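Local coordinates for protein LBCATS-a (Synthetic construct, PDB 5EY5) that is a synthetic tryptophan synthase alpha chain that binds sn-glycerol-3-phosphate and probably cleaves indole-3-glycerol phosphate to release indole for its beta partner, at residues F99-Y103 / N104-R108. Sequence-based numbering, arbitrary orientation.
Sequences FLTYY and NPIFR
With CG anti to the backbone N in both Tyr103 (chi1 -169°) and Phe107 (chi1 -156°), the two aromatic side chains, one helical turn apart on helix 103-109, lie on one flank and lean obliquely against each other, their planes 54° apart. CE2 of Tyr103 lies 3.9 Å from CD1 of Phe107, CB of Phe107 sits over one face of the tyrosine ring near its rim, and the Tyr103 hydroxyl comes in plane to the edge of the phenylalanine. Along the backbone, Phe107 N donates to Tyr103 O at 2.7 Å, an i to i+4 helical bond that ties together the two residues carrying the rings. Ile106 reaches both ways: its CG2 approaches Tyr103 CE1 at 4.1 Å, while CD1 presses on Thr101 CG2 at 3.3 Å, a tight fit. The Thr101 hydroxyl turns instead to its neighbour's backbone, OG1 giving a 2.8 Å hydrogen bond to a lone pair of Tyr102 O, the carbonyl against which Pro105 CD also packs. A glycine in place of Thr101 would probably leave Ile106 CD1 without its methyl partner and the Tyr102 carbonyl without this donor. In the TIM barrel the chain turns here from strand 97-100, where Leu100 touches the bound glycerol phosphate, into a short helix whose Tyr103 and Ile106 pack on helix 111-121, while Asn104 and Phe107 meet the chain of another protein.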
loop_
_atom_site.group_PDB
_atom_site.type_symbol
_atom_site.label_atom_id
_atom_site.label_comp_id
_atom_site.label_asym_id
_atom_site.label_seq_id
_atom_site.Cartn_x
_atom_site.Cartn_y
_atom_site.Cartn_z
ATOM N N PHE A 99 41.945 -10.382 -26.752
ATOM C CA PHE A 99 40.769 -9.599 -26.382
ATOM C C PHE A 99 39.988 -10.350 -25.316
ATOM O O PHE A 99 39.619 -11.513 -25.519
ATOM C CB PHE A 99 39.846 -9.337 -27.576
ATOM C CG PHE A 99 40.221 -8.148 -28.395
ATOM C CD1 PHE A 99 41.398 -7.466 -28.148
ATOM C CD2 PHE A 99 39.385 -7.700 -29.413
ATOM C CE1 PHE A 99 41.748 -6.359 -28.918
ATOM C CE2 PHE A 99 39.717 -6.604 -30.179
ATOM C CZ PHE A 99 40.907 -5.926 -29.929
ATOM N N LEU A 100 39.720 -9.683 -24.190
ATOM C CA LEU A 100 38.834 -10.223 -23.169
ATOM C C LEU A 100 37.543 -9.438 -23.300
ATOM O O LEU A 100 37.523 -8.216 -23.108
ATOM C CB LEU A 100 39.453 -10.114 -21.771
ATOM C CG LEU A 100 38.723 -10.760 -20.590
ATOM C CD1 LEU A 100 39.714 -11.051 -19.460
ATOM C CD2 LEU A 100 37.569 -9.874 -20.102
ATOM N N THR A 101 36.484 -10.112 -23.724
ATOM C CA THR A 101 35.257 -9.394 -24.017
ATOM C C THR A 101 34.088 -10.252 -23.579
ATOM O O THR A 101 34.125 -11.467 -23.741
ATOM C CB THR A 101 35.133 -9.042 -25.513
ATOM O OG1 THR A 101 33.857 -8.433 -25.770
ATOM C CG2 THR A 101 35.286 -10.272 -26.398
ATOM N N TYR A 102 33.080 -9.621 -22.983
ATOM C CA TYR A 102 31.811 -10.303 -22.798
ATOM C C TYR A 102 31.180 -10.592 -24.152
ATOM O O TYR A 102 31.589 -10.055 -25.182
ATOM C CB TYR A 102 30.904 -9.471 -21.897
ATOM C CG TYR A 102 31.478 -9.447 -20.504
ATOM C CD1 TYR A 102 32.507 -8.579 -20.177
ATOM C CD2 TYR A 102 31.044 -10.346 -19.543
ATOM C CE1 TYR A 102 33.062 -8.582 -18.909
ATOM C CE2 TYR A 102 31.590 -10.357 -18.275
ATOM C CZ TYR A 102 32.598 -9.470 -17.965
ATOM O OH TYR A 102 33.136 -9.472 -16.706
ATOM N N TYR A 103 30.173 -11.471 -24.138
ATOM C CA TYR A 103 29.671 -12.059 -25.365
ATOM C C TYR A 103 28.763 -11.117 -26.142
ATOM O O TYR A 103 28.780 -11.120 -27.375
ATOM C CB TYR A 103 28.912 -13.344 -25.040
ATOM C CG TYR A 103 28.592 -14.145 -26.257
ATOM C CD1 TYR A 103 29.590 -14.483 -27.154
ATOM C CD2 TYR A 103 27.294 -14.575 -26.516
ATOM C CE1 TYR A 103 29.313 -15.219 -28.272
ATOM C CE2 TYR A 103 27.009 -15.319 -27.644
ATOM C CZ TYR A 103 28.030 -15.638 -28.512
ATOM O OH TYR A 103 27.778 -16.385 -29.635
ATOM N N ASN A 104 27.929 -10.335 -25.465
ATOM C CA ASN A 104 26.986 -9.530 -26.228
ATOM C C ASN A 104 27.643 -8.520 -27.161
ATOM O O ASN A 104 27.054 -8.245 -28.221
ATOM C CB ASN A 104 25.996 -8.801 -25.321
ATOM C CG ASN A 104 24.805 -8.339 -26.094
ATOM O OD1 ASN A 104 24.108 -9.158 -26.668
ATOM N ND2 ASN A 104 24.573 -7.031 -26.155
ATOM N N PRO A 105 28.773 -7.881 -26.835
ATOM C CA PRO A 105 29.416 -7.043 -27.867
ATOM C C PRO A 105 29.849 -7.846 -29.081
ATOM O O PRO A 105 29.727 -7.374 -30.216
ATOM C CB PRO A 105 30.612 -6.427 -27.123
ATOM C CG PRO A 105 30.126 -6.317 -25.732
ATOM C CD PRO A 105 29.326 -7.607 -25.500
ATOM N N ILE A 106 30.359 -9.057 -28.855
ATOM C CA ILE A 106 30.706 -9.981 -29.943
ATOM C C ILE A 106 29.463 -10.369 -30.732
ATOM O O ILE A 106 29.401 -10.237 -31.961
ATOM C CB ILE A 106 31.378 -11.241 -29.376
ATOM C CG1 ILE A 106 32.799 -10.948 -28.917
ATOM C CG2 ILE A 106 31.364 -12.379 -30.401
ATOM C CD1 ILE A 106 33.443 -12.191 -28.365
ATOM N N PHE A 107 28.499 -10.971 -30.048
ATOM C CA PHE A 107 27.167 -11.030 -30.619
ATOM C C PHE A 107 26.828 -9.566 -30.895
ATOM O O PHE A 107 27.474 -8.678 -30.358
ATOM C CB PHE A 107 26.224 -11.730 -29.639
ATOM C CG PHE A 107 25.013 -12.352 -30.273
ATOM C CD1 PHE A 107 25.004 -13.700 -30.600
ATOM C CD2 PHE A 107 23.896 -11.599 -30.530
ATOM C CE1 PHE A 107 23.898 -14.275 -31.168
ATOM C CE2 PHE A 107 22.788 -12.164 -31.099
ATOM C CZ PHE A 107 22.785 -13.506 -31.423
ATOM N N ARG A 108 25.945 -9.294 -31.821
ATOM C CA ARG A 108 25.729 -7.876 -32.122
ATOM C C ARG A 108 26.739 -7.374 -33.141
ATOM O O ARG A 108 26.341 -6.932 -34.217
ATOM C CB ARG A 108 25.818 -6.979 -30.869
ATOM C CG ARG A 108 25.295 -5.547 -31.098
ATOM C CD ARG A 108 23.887 -5.641 -31.603
ATOM N NE ARG A 108 23.341 -4.364 -32.071
ATOM C CZ ARG A 108 23.390 -3.936 -33.332
ATOM N NH1 ARG A 108 23.985 -4.661 -34.270
ATOM N NH2 ARG A 108 22.852 -2.769 -33.654
#